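Local structure of hypothetical protein, IPT/TIG domain protein (Bacteroides ovatus, 4HW6) at residues A[223-228]-A[242-247]; A[248-253]-A[266-271]; A[274-279]-A[289-294]. The protein is of unknown function but probably acts as an auxiliary carbohydrate- or nutrient-binding protein, built from an IPT/TIG domain and a six-bladed beta-propeller. One frame throughout, in Å; residues are numbered along the deposited sequence.

In the fold
The chain runs through three contacts in series; none nests in or crosses another. Interaction 1 closes a loop of 13 residues and packs the last strand of one propeller blade, 221-226, on strand 242-244 of the next. Interaction 2 begins at 248, just before strand 251-255, which pairs with 242-244. Y244 N and S253 O probably share a hydrogen bond there. Interaction 2 closes 12 residues and brings segment 266-271 against 248-253. The chain then enters the following blade, where interaction 3 closes a loop of 9 residues in the hairpin of strands 276-280 and 286-291. M269 and D270 reach Y291, and T245 packs on F276 and I278, so the contacts tie three successive blades together.

Interaction 1: residues A[223-228]-A[242-247]; sequences SLCNAR and IYYTRY
Strands 223-226 and 242-244 lie 11.2 Å apart at closest approach and cross at -35°. They belong to successive blades of the beta-propeller, so this is face-to-face packing of two sheets through side chains. A classic beta bulge shapes the first strand: L224 and C225 both face I209 of the neighbouring strand. L224 and I242 meet tip to tip, their side chains crossing at about a right angle, with L224 CD1 3.8 Å from I242 CD1. Y244 stands in the middle. Its CG sits in the crowded position between the backbone N and the carbonyl carbon (chi1 65°), and its ring rises toward the other strand. C225 SG lies obliquely to the Y244 ring, 5.3 Å from the Y244 ring centroid, as a sulfur-aromatic contact. A227 CB comes to 3.9 Å from Y244 CE2, also at an oblique angle. R246 continues the packing along the segment. Its CG lies at the edge of the Y244 ring, in plane, and R246 CD is 4.0 Å from A227 CB. The chain bends at chi3 (-65°), and R246 NH2 forms a salt bridge with E264 OE2. An alanine here would remove the guanidinium that pairs with E264 and would probably loosen the packing around A227. The closest approach is made by R246 CB, which sits 3.2 Å from the carbonyl oxygen R228 O.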
loop_
_atom_site.group_PDB
_atom_site.type_symbol
_atom_site.label_atom_id
_atom_site.label_comp_id
_atom_site.label_asym_id
_atom_site.label_seq_id
_atom_site.Cartn_x
_atom_site.Cartn_y
_atom_site.Cartn_z
ATOM N N SER A 223 -13.294 -16.528 -21.419
ATOM C CA SER A 223 -12.991 -15.393 -22.293
ATOM C C SER A 223 -14.195 -14.453 -22.315
ATOM O O SER A 223 -15.306 -14.880 -22.640
ATOM C CB SER A 223 -12.698 -15.891 -23.714
ATOM O OG SER A 223 -11.580 -16.781 -23.707
ATOM N N LEU A 224 -13.982 -13.188 -21.989
ATOM C CA LEU A 224 -15.070 -12.244 -21.914
ATOM C C LEU A 224 -15.279 -11.551 -23.240
ATOM O O LEU A 224 -16.382 -11.546 -23.754
ATOM C CB LEU A 224 -14.833 -11.192 -20.844
ATOM C CG LEU A 224 -14.743 -11.709 -19.416
ATOM C CD1 LEU A 224 -14.658 -10.543 -18.434
ATOM C CD2 LEU A 224 -15.934 -12.613 -19.111
ATOM N N CYS A 225 -14.236 -10.945 -23.781
ATOM C CA CYS A 225 -14.374 -10.231 -25.040
ATOM C C CYS A 225 -13.055 -10.076 -25.758
ATOM O O CYS A 225 -11.973 -10.105 -25.156
ATOM C CB CYS A 225 -15.037 -8.861 -24.843
ATOM S SG CYS A 225 -14.051 -7.736 -23.854
ATOM N N ASN A 226 -13.162 -9.923 -27.073
ATOM C CA ASN A 226 -12.011 -9.644 -27.914
ATOM C C ASN A 226 -11.592 -8.196 -27.791
ATOM O O ASN A 226 -12.430 -7.287 -27.689
ATOM C CB ASN A 226 -12.334 -9.907 -29.385
ATOM C CG ASN A 226 -12.662 -11.346 -29.672
ATOM O OD1 ASN A 226 -12.291 -12.258 -28.920
ATOM N ND2 ASN A 226 -13.364 -11.567 -30.783
ATOM N N ALA A 227 -10.286 -7.964 -27.798
ATOM C CA ALA A 227 -9.776 -6.605 -27.765
ATOM C C ALA A 227 -8.299 -6.731 -28.077
ATOM O O ALA A 227 -7.592 -7.498 -27.443
ATOM C CB ALA A 227 -9.963 -5.975 -26.395
ATOM N N ARG A 228 -7.873 -5.983 -29.079
ATOM C CA ARG A 228 -6.491 -5.899 -29.452
ATOM C C ARG A 228 -5.787 -4.778 -28.717
ATOM O O ARG A 228 -6.297 -3.653 -28.602
ATOM C CB ARG A 228 -6.439 -5.667 -30.954
ATOM C CG ARG A 228 -5.061 -5.371 -31.489
ATOM C CD ARG A 228 -5.123 -5.297 -32.990
ATOM N NE ARG A 228 -3.819 -4.948 -33.520
ATOM C CZ ARG A 228 -3.516 -5.006 -34.811
ATOM N NH1 ARG A 228 -4.431 -5.376 -35.705
ATOM N NH2 ARG A 228 -2.298 -4.664 -35.222
ATOM N N ILE A 242 -16.533 -3.190 -16.842
ATOM C CA ILE A 242 -15.093 -3.184 -17.005
ATOM C C ILE A 242 -14.697 -2.166 -18.051
ATOM O O ILE A 242 -15.025 -2.300 -19.225
ATOM C CB ILE A 242 -14.537 -4.575 -17.396
ATOM C CG1 ILE A 242 -14.917 -5.619 -16.348
ATOM C CG2 ILE A 242 -13.024 -4.523 -17.553
ATOM C CD1 ILE A 242 -14.745 -7.054 -16.851
ATOM N N TYR A 243 -14.034 -1.111 -17.613
ATOM C CA TYR A 243 -13.591 -0.043 -18.498
ATOM C C TYR A 243 -12.163 -0.283 -18.932
ATOM O O TYR A 243 -11.298 -0.595 -18.112
ATOM C CB TYR A 243 -13.746 1.341 -17.830
ATOM C CG TYR A 243 -15.205 1.751 -17.587
ATOM C CD1 TYR A 243 -15.959 1.185 -16.543
ATOM C CD2 TYR A 243 -15.825 2.717 -18.386
ATOM C CE1 TYR A 243 -17.279 1.564 -16.311
ATOM C CE2 TYR A 243 -17.161 3.095 -18.170
ATOM C CZ TYR A 243 -17.872 2.521 -17.115
ATOM O OH TYR A 243 -19.189 2.881 -16.893
ATOM N N TYR A 244 -11.907 -0.142 -20.239
ATOM C CA TYR A 244 -10.592 -0.426 -20.779
ATOM C C TYR A 244 -10.197 0.480 -21.932
ATOM O O TYR A 244 -11.026 1.216 -22.466
ATOM C CB TYR A 244 -10.476 -1.892 -21.187
ATOM C CG TYR A 244 -11.374 -2.359 -22.325
ATOM C CD1 TYR A 244 -12.719 -2.686 -22.114
ATOM C CD2 TYR A 244 -10.874 -2.502 -23.615
ATOM C CE1 TYR A 244 -13.514 -3.150 -23.151
ATOM C CE2 TYR A 244 -11.671 -2.955 -24.657
ATOM C CZ TYR A 244 -12.980 -3.300 -24.422
ATOM O OH TYR A 244 -13.786 -3.740 -25.461
ATOM N N THR A 245 -8.902 0.439 -22.273
ATOM C CA THR A 245 -8.386 1.077 -23.461
ATOM C C THR A 245 -7.690 0.041 -24.343
ATOM O O THR A 245 -7.276 -1.024 -23.861
ATOM C CB THR A 245 -7.369 2.220 -23.154
ATOM O OG1 THR A 245 -6.167 1.675 -22.591
ATOM C CG2 THR A 245 -7.945 3.255 -22.199
ATOM N N ARG A 246 -7.633 0.358 -25.634
ATOM C CA ARG A 246 -6.904 -0.404 -26.649
ATOM C C ARG A 246 -5.936 0.497 -27.405
ATOM O O ARG A 246 -6.268 1.614 -27.786
ATOM C CB ARG A 246 -7.872 -0.968 -27.684
ATOM C CG ARG A 246 -8.823 -2.031 -27.163
ATOM C CD ARG A 246 -9.767 -2.457 -28.261
ATOM N NE ARG A 246 -10.622 -1.336 -28.650
ATOM C CZ ARG A 246 -11.359 -1.242 -29.749
ATOM N NH1 ARG A 246 -11.373 -2.200 -30.672
ATOM N NH2 ARG A 246 -12.090 -0.149 -29.941
ATOM N N TYR A 247 -4.742 -0.021 -27.664
ATOM C CA TYR A 247 -3.673 0.740 -28.281
ATOM C C TYR A 247 -4.077 1.558 -29.493
ATOM O O TYR A 247 -3.687 2.716 -29.606
ATOM C CB TYR A 247 -2.516 -0.206 -28.621
ATOM C CG TYR A 247 -1.277 0.478 -29.155
ATOM C CD1 TYR A 247 -1.134 0.735 -30.505
ATOM C CD2 TYR A 247 -0.222 0.827 -28.305
ATOM C CE1 TYR A 247 -0.004 1.346 -30.995
ATOM C CE2 TYR A 247 0.902 1.455 -28.787
ATOM C CZ TYR A 247 1.015 1.715 -30.121
ATOM O OH TYR A 247 2.152 2.345 -30.631
#

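Interaction 2: residues A[248-253]-A[266-271]; sequences HHAMIS and EVMMDT
Within one propeller blade, strand 251-255 pairs antiparallel with strand 265-268 through a classic beta bulge, in which E266 and V267 both face I252. The side chains sort into two groups. I252 and V267 lie side by side and point the same way, with I252 CD1 4.0 Å from V267 CG1. M269, a selenomethionine, crosses I252 obliquely from the same segment as V267, with M269 SE 3.7 Å from I252 CG1. Its CG is anti to the carbonyl carbon (chi1 -78°) and chi2 is extended, which carries SE across I252; the bend at chi3 then turns CE. This apolar group continues into the next blade, where I252 and M269 touch I289.

M251 and M268, both selenomethionines, form the second group. Both side chains start away from the partner strand, side by side and pointing the same way. M251 CE packs 3.9 Å from M268 SE. M268 folds back at chi2 and chi3, which brings M268 CE to 2.8 Å from A250 O, a crowded approach in one of two conformers of M268.

Two backbone bonds form the bulge and a third lies beyond it. I252 N donates to V267 O at 2.9 Å, nearly along the C=O axis. E266 N donates to I252 O at 2.7 Å, in a well-bent bond with an N-H...O angle of 134°. At the far end M269 N donates to A250 O at 3.0 Å: the N-H line is almost straight, yet the donor stands above the carbonyl plane, 59° out of it.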
loop_
_atom_site.group_PDB
_atom_site.type_symbol
_atom_site.label_atom_id
_atom_site.label_comp_id
_atom_site.label_asym_id
_atom_site.label_seq_id
_atom_site.Cartn_x
_atom_site.Cartn_y
_atom_site.Cartn_z
ATOM N N HIS A 248 -4.854 0.969 -30.405
ATOM C CA HIS A 248 -5.129 1.619 -31.674
ATOM C C HIS A 248 -6.369 2.518 -31.735
ATOM O O HIS A 248 -6.750 2.963 -32.825
ATOM C CB HIS A 248 -5.220 0.571 -32.764
ATOM C CG HIS A 248 -3.913 -0.072 -33.073
ATOM N ND1 HIS A 248 -2.907 0.591 -33.747
ATOM C CD2 HIS A 248 -3.435 -1.312 -32.791
ATOM C CE1 HIS A 248 -1.871 -0.223 -33.885
ATOM N NE2 HIS A 248 -2.167 -1.385 -33.326
ATOM N N HIS A 249 -6.971 2.800 -30.585
ATOM C CA HIS A 249 -8.248 3.511 -30.522
ATOM C C HIS A 249 -8.151 4.598 -29.422
ATOM O O HIS A 249 -7.752 4.313 -28.279
ATOM C CB HIS A 249 -9.352 2.480 -30.259
ATOM C CG HIS A 249 -9.448 1.465 -31.352
ATOM N ND1 HIS A 249 -10.085 1.734 -32.540
ATOM C CD2 HIS A 249 -8.871 0.247 -31.496
ATOM C CE1 HIS A 249 -9.958 0.685 -33.346
ATOM N NE2 HIS A 249 -9.220 -0.226 -32.737
ATOM N N ALA A 250 -8.506 5.829 -29.768
ATOM C CA ALA A 250 -8.447 6.945 -28.789
ATOM C C ALA A 250 -9.788 7.089 -28.069
ATOM O O ALA A 250 -10.595 7.964 -28.412
ATOM C CB ALA A 250 -8.095 8.256 -29.491
HETATM N N MSE A 251 -9.980 6.265 -27.050
HETATM C CA MSE A 251 -11.265 6.197 -26.359
HETATM C C MSE A 251 -11.183 5.284 -25.163
HETATM O O MSE A 251 -10.200 4.530 -24.991
HETATM C CB MSE A 251 -12.361 5.681 -27.325
HETATM C CG MSE A 251 -12.120 4.250 -27.822
HETATM SE SE MSE A 251 -13.203 3.792 -29.365
HETATM C CE MSE A 251 -12.647 5.177 -30.603
ATOM N N ILE A 252 -12.200 5.389 -24.302
ATOM C CA ILE A 252 -12.430 4.396 -23.286
ATOM C C ILE A 252 -13.613 3.542 -23.756
ATOM O O ILE A 252 -14.648 4.056 -24.173
ATOM C CB ILE A 252 -12.760 5.033 -21.932
ATOM C CG1 ILE A 252 -11.589 5.905 -21.482
ATOM C CG2 ILE A 252 -13.103 3.965 -20.880
ATOM C CD1 ILE A 252 -11.924 6.780 -20.283
ATOM N N SER A 253 -13.429 2.230 -23.637
ATOM C CA SER A 253 -14.429 1.246 -23.963
ATOM C C SER A 253 -14.898 0.577 -22.680
ATOM O O SER A 253 -14.238 0.698 -21.624
ATOM C CB SER A 253 -13.835 0.178 -24.907
ATOM O OG SER A 253 -13.306 0.753 -26.116
ATOM N N GLU A 266 -17.232 4.639 -24.877
ATOM C CA GLU A 266 -17.831 5.310 -23.704
ATOM C C GLU A 266 -17.548 6.804 -23.820
ATOM O O GLU A 266 -18.437 7.618 -23.602
ATOM C CB GLU A 266 -17.291 4.763 -22.383
ATOM C CG GLU A 266 -17.761 3.343 -22.049
ATOM C CD GLU A 266 -19.143 3.297 -21.429
ATOM O OE1 GLU A 266 -19.759 4.374 -21.234
ATOM O OE2 GLU A 266 -19.628 2.173 -21.118
ATOM N N VAL A 267 -16.309 7.155 -24.169
ATOM C CA VAL A 267 -15.941 8.546 -24.452
ATOM C C VAL A 267 -14.673 8.578 -25.273
ATOM O O VAL A 267 -13.847 7.678 -25.161
ATOM C CB VAL A 267 -15.765 9.351 -23.126
ATOM C CG1 VAL A 267 -14.495 8.959 -22.390
ATOM C CG2 VAL A 267 -15.836 10.859 -23.383
HETATM N N MSE A 268 -14.509 9.606 -26.102
HETATM C CA MSE A 268 -13.247 9.803 -26.826
HETATM C C MSE A 268 -12.168 10.263 -25.856
HETATM O O MSE A 268 -12.443 10.955 -24.870
HETATM C CB MSE A 268 -13.382 10.860 -27.928
HETATM C CG MSE A 268 -14.307 10.473 -29.062
HETATM SE SE MSE A 268 -13.749 8.855 -29.975
HETATM C CE MSE A 268 -11.909 9.236 -30.520
HETATM N N MSE A 269 -10.931 9.893 -26.161
HETATM C CA MSE A 269 -9.758 10.405 -25.469
HETATM C C MSE A 269 -8.918 11.195 -26.460
HETATM O O MSE A 269 -9.062 11.071 -27.679
HETATM C CB MSE A 269 -8.933 9.264 -24.853
HETATM C CG MSE A 269 -9.515 8.719 -23.563
HETATM SE SE MSE A 269 -8.437 7.253 -22.836
HETATM C CE MSE A 269 -6.810 8.296 -22.545
ATOM N N ASP A 270 -8.033 12.025 -25.932
ATOM C CA ASP A 270 -7.231 12.886 -26.777
ATOM C C ASP A 270 -5.911 12.230 -27.227
ATOM O O ASP A 270 -5.145 12.833 -27.975
ATOM C CB ASP A 270 -6.974 14.235 -26.076
ATOM C CG ASP A 270 -6.095 14.115 -24.838
ATOM O OD1 ASP A 270 -5.554 13.034 -24.506
ATOM O OD2 ASP A 270 -5.941 15.153 -24.169
ATOM N N THR A 271 -5.676 11.000 -26.772
ATOM C CA THR A 271 -4.422 10.263 -26.996
ATOM C C THR A 271 -4.717 8.781 -27.155
ATOM O O THR A 271 -5.590 8.236 -26.501
ATOM C CB THR A 271 -3.479 10.475 -25.785
ATOM O OG1 THR A 271 -3.296 11.881 -25.591
ATOM C CG2 THR A 271 -2.086 9.812 -25.967
HETATM O O HOH W 1 -7.079 6.045 -25.652
#

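Interaction 3: residues A[274-279]-A[289-294]; sequences SNFHIV and IIYNGK
A beta hairpin of strands 276-280 and 286-291 opens one blade of the propeller. This contact covers the end of the hairpin away from its connecting loop, with the residues that flank the strands. The two strands run antiparallel at 159°. H277 and I290 form the hydrogen-bonded pair: H277 N donates to I290 O at 3.0 Å, and I290 N donates back to H277 O at 2.8 Å.

F276, I278, I289 and Y291 share one face. F276 and Y291 form an edge-to-face stack with planes at 80° and centroids 4.8 Å apart. The F276 edge does the touching. F276 CE1 stands over the centre of the Y291 face, 3.6 Å from Y291 CG. I289 CG2 sits between F276 CD1 and I278 CG1 and extends the apolar row. F276 and Y291 continue this apolar face, and M269 touches both. Y291 OH is hydrogen-bonded to D270 OD1 at the far end of the ring. H277 and I290 lie side by side on the other face, with I290 CD1 at the edge of the imidazole.

At the end of the second strand, an inverse gamma turn centred on Y291 leads into N292. N292 N makes a weak bond to N275 O. N292 OD1 lies against the backbone of N275 and F276 without a direct hydrogen bond to it. Water 3 bridges instead, donating to F276 O at 2.8 Å and to N292 OD1 at 2.7 Å. Water 2 donates to N275 O, accepts from G293 N and bonds S274 OG at 2.6 Å.

Two waters thus join the polar atoms named here. N292 is buried, with OD1 held by water 3 and ND2 by P337 O of another blade, so its amide is likely to be fixed in orientation.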
loop_
_atom_site.group_PDB
_atom_site.type_symbol
_atom_site.label_atom_id
_atom_site.label_comp_id
_atom_site.label_asym_id
_atom_site.label_seq_id
_atom_site.Cartn_x
_atom_site.Cartn_y
_atom_site.Cartn_z
ATOM N N SER A 274 -0.548 4.220 -26.538
ATOM C CA SER A 274 0.228 4.387 -25.320
ATOM C C SER A 274 -0.428 3.560 -24.215
ATOM O O SER A 274 -1.536 3.041 -24.394
ATOM C CB SER A 274 0.258 5.895 -24.930
ATOM O OG SER A 274 1.285 6.183 -23.993
ATOM N N ASN A 275 0.260 3.409 -23.092
ATOM C CA ASN A 275 -0.273 2.661 -21.984
ATOM C C ASN A 275 -1.095 3.620 -21.128
ATOM O O ASN A 275 -0.671 4.764 -20.884
ATOM C CB ASN A 275 0.863 2.097 -21.115
ATOM C CG ASN A 275 1.475 0.826 -21.671
ATOM O OD1 ASN A 275 1.137 0.375 -22.759
ATOM N ND2 ASN A 275 2.399 0.249 -20.916
ATOM N N PHE A 276 -2.235 3.145 -20.641
ATOM C CA PHE A 276 -3.042 3.895 -19.689
ATOM C C PHE A 276 -3.396 2.960 -18.551
ATOM O O PHE A 276 -3.459 1.752 -18.732
ATOM C CB PHE A 276 -4.330 4.430 -20.351
ATOM C CG PHE A 276 -4.064 5.320 -21.523
ATOM C CD1 PHE A 276 -3.670 6.636 -21.329
ATOM C CD2 PHE A 276 -4.151 4.836 -22.826
ATOM C CE1 PHE A 276 -3.363 7.448 -22.411
ATOM C CE2 PHE A 276 -3.867 5.650 -23.898
ATOM C CZ PHE A 276 -3.476 6.965 -23.693
ATOM N N HIS A 277 -3.657 3.542 -17.397
ATOM C CA HIS A 277 -4.175 2.805 -16.254
ATOM C C HIS A 277 -5.290 3.625 -15.669
ATOM O O HIS A 277 -5.081 4.766 -15.257
ATOM C CB HIS A 277 -3.095 2.584 -15.209
ATOM C CG HIS A 277 -3.533 1.715 -14.075
ATOM N ND1 HIS A 277 -3.885 0.394 -14.244
ATOM C CD2 HIS A 277 -3.713 1.992 -12.763
ATOM C CE1 HIS A 277 -4.260 -0.104 -13.078
ATOM N NE2 HIS A 277 -4.166 0.848 -12.162
ATOM N N ILE A 278 -6.469 3.027 -15.616
ATOM C CA ILE A 278 -7.669 3.695 -15.114
ATOM C C ILE A 278 -7.974 3.179 -13.718
ATOM O O ILE A 278 -7.909 1.981 -13.475
ATOM C CB ILE A 278 -8.849 3.462 -16.067
ATOM C CG1 ILE A 278 -8.560 4.090 -17.443
ATOM C CG2 ILE A 278 -10.140 4.105 -15.505
ATOM C CD1 ILE A 278 -9.555 3.713 -18.526
ATOM N N VAL A 279 -8.260 4.094 -12.794
ATOM C CA VAL A 279 -8.614 3.731 -11.429
ATOM C C VAL A 279 -9.849 4.530 -10.992
ATOM O O VAL A 279 -9.815 5.769 -10.955
ATOM C CB VAL A 279 -7.468 4.006 -10.405
ATOM C CG1 VAL A 279 -7.835 3.393 -9.069
ATOM C CG2 VAL A 279 -6.099 3.499 -10.894
ATOM N N ILE A 289 -7.387 8.641 -15.090
ATOM C CA ILE A 289 -6.710 8.016 -16.187
ATOM C C ILE A 289 -5.238 8.418 -16.132
ATOM O O ILE A 289 -4.878 9.599 -16.378
ATOM C CB ILE A 289 -7.273 8.457 -17.552
ATOM C CG1 ILE A 289 -8.806 8.396 -17.592
ATOM C CG2 ILE A 289 -6.656 7.610 -18.671
ATOM C CD1 ILE A 289 -9.389 9.162 -18.766
ATOM N N ILE A 290 -4.396 7.459 -15.751
ATOM C CA ILE A 290 -2.968 7.667 -15.714
ATOM C C ILE A 290 -2.389 7.449 -17.103
ATOM O O ILE A 290 -2.555 6.364 -17.667
ATOM C CB ILE A 290 -2.279 6.756 -14.701
ATOM C CG1 ILE A 290 -2.927 6.897 -13.304
ATOM C CG2 ILE A 290 -0.794 7.107 -14.635
ATOM C CD1 ILE A 290 -2.368 5.926 -12.277
ATOM N N TYR A 291 -1.777 8.492 -17.673
ATOM C CA TYR A 291 -1.140 8.404 -18.980
ATOM C C TYR A 291 0.278 7.932 -18.701
ATOM O O TYR A 291 1.195 8.721 -18.482
ATOM C CB TYR A 291 -1.123 9.757 -19.704
ATOM C CG TYR A 291 -2.397 10.227 -20.353
ATOM C CD1 TYR A 291 -3.655 10.000 -19.792
ATOM C CD2 TYR A 291 -2.342 10.937 -21.554
ATOM C CE1 TYR A 291 -4.818 10.439 -20.421
ATOM C CE2 TYR A 291 -3.493 11.401 -22.177
ATOM C CZ TYR A 291 -4.733 11.170 -21.599
ATOM O OH TYR A 291 -5.878 11.628 -22.245
ATOM N N ASN A 292 0.461 6.612 -18.647
ATOM C CA ASN A 292 1.736 6.054 -18.224
ATOM C C ASN A 292 2.917 6.489 -19.073
ATOM O O ASN A 292 4.000 6.693 -18.560
ATOM C CB ASN A 292 1.701 4.507 -18.202
ATOM C CG ASN A 292 0.490 3.932 -17.498
ATOM O OD1 ASN A 292 -0.231 3.129 -18.077
ATOM N ND2 ASN A 292 0.263 4.320 -16.236
ATOM N N GLY A 293 2.702 6.604 -20.381
ATOM C CA GLY A 293 3.727 7.005 -21.304
ATOM C C GLY A 293 3.818 8.489 -21.592
ATOM O O GLY A 293 4.786 8.905 -22.224
ATOM N N LYS A 294 2.832 9.277 -21.158
ATOM C CA LYS A 294 2.814 10.721 -21.441
ATOM C C LYS A 294 2.916 11.610 -20.206
ATOM O O LYS A 294 2.894 12.845 -20.316
ATOM C CB LYS A 294 1.558 11.116 -22.230
ATOM C CG LYS A 294 1.297 10.283 -23.456
ATOM C CD LYS A 294 2.406 10.336 -24.466
ATOM C CE LYS A 294 1.953 9.609 -25.724
ATOM N NZ LYS A 294 2.995 9.658 -26.774
HETATM O O HOH W 2 0.287 7.259 -21.843
HETATM O O HOH W 3 -1.000 0.577 -17.995
#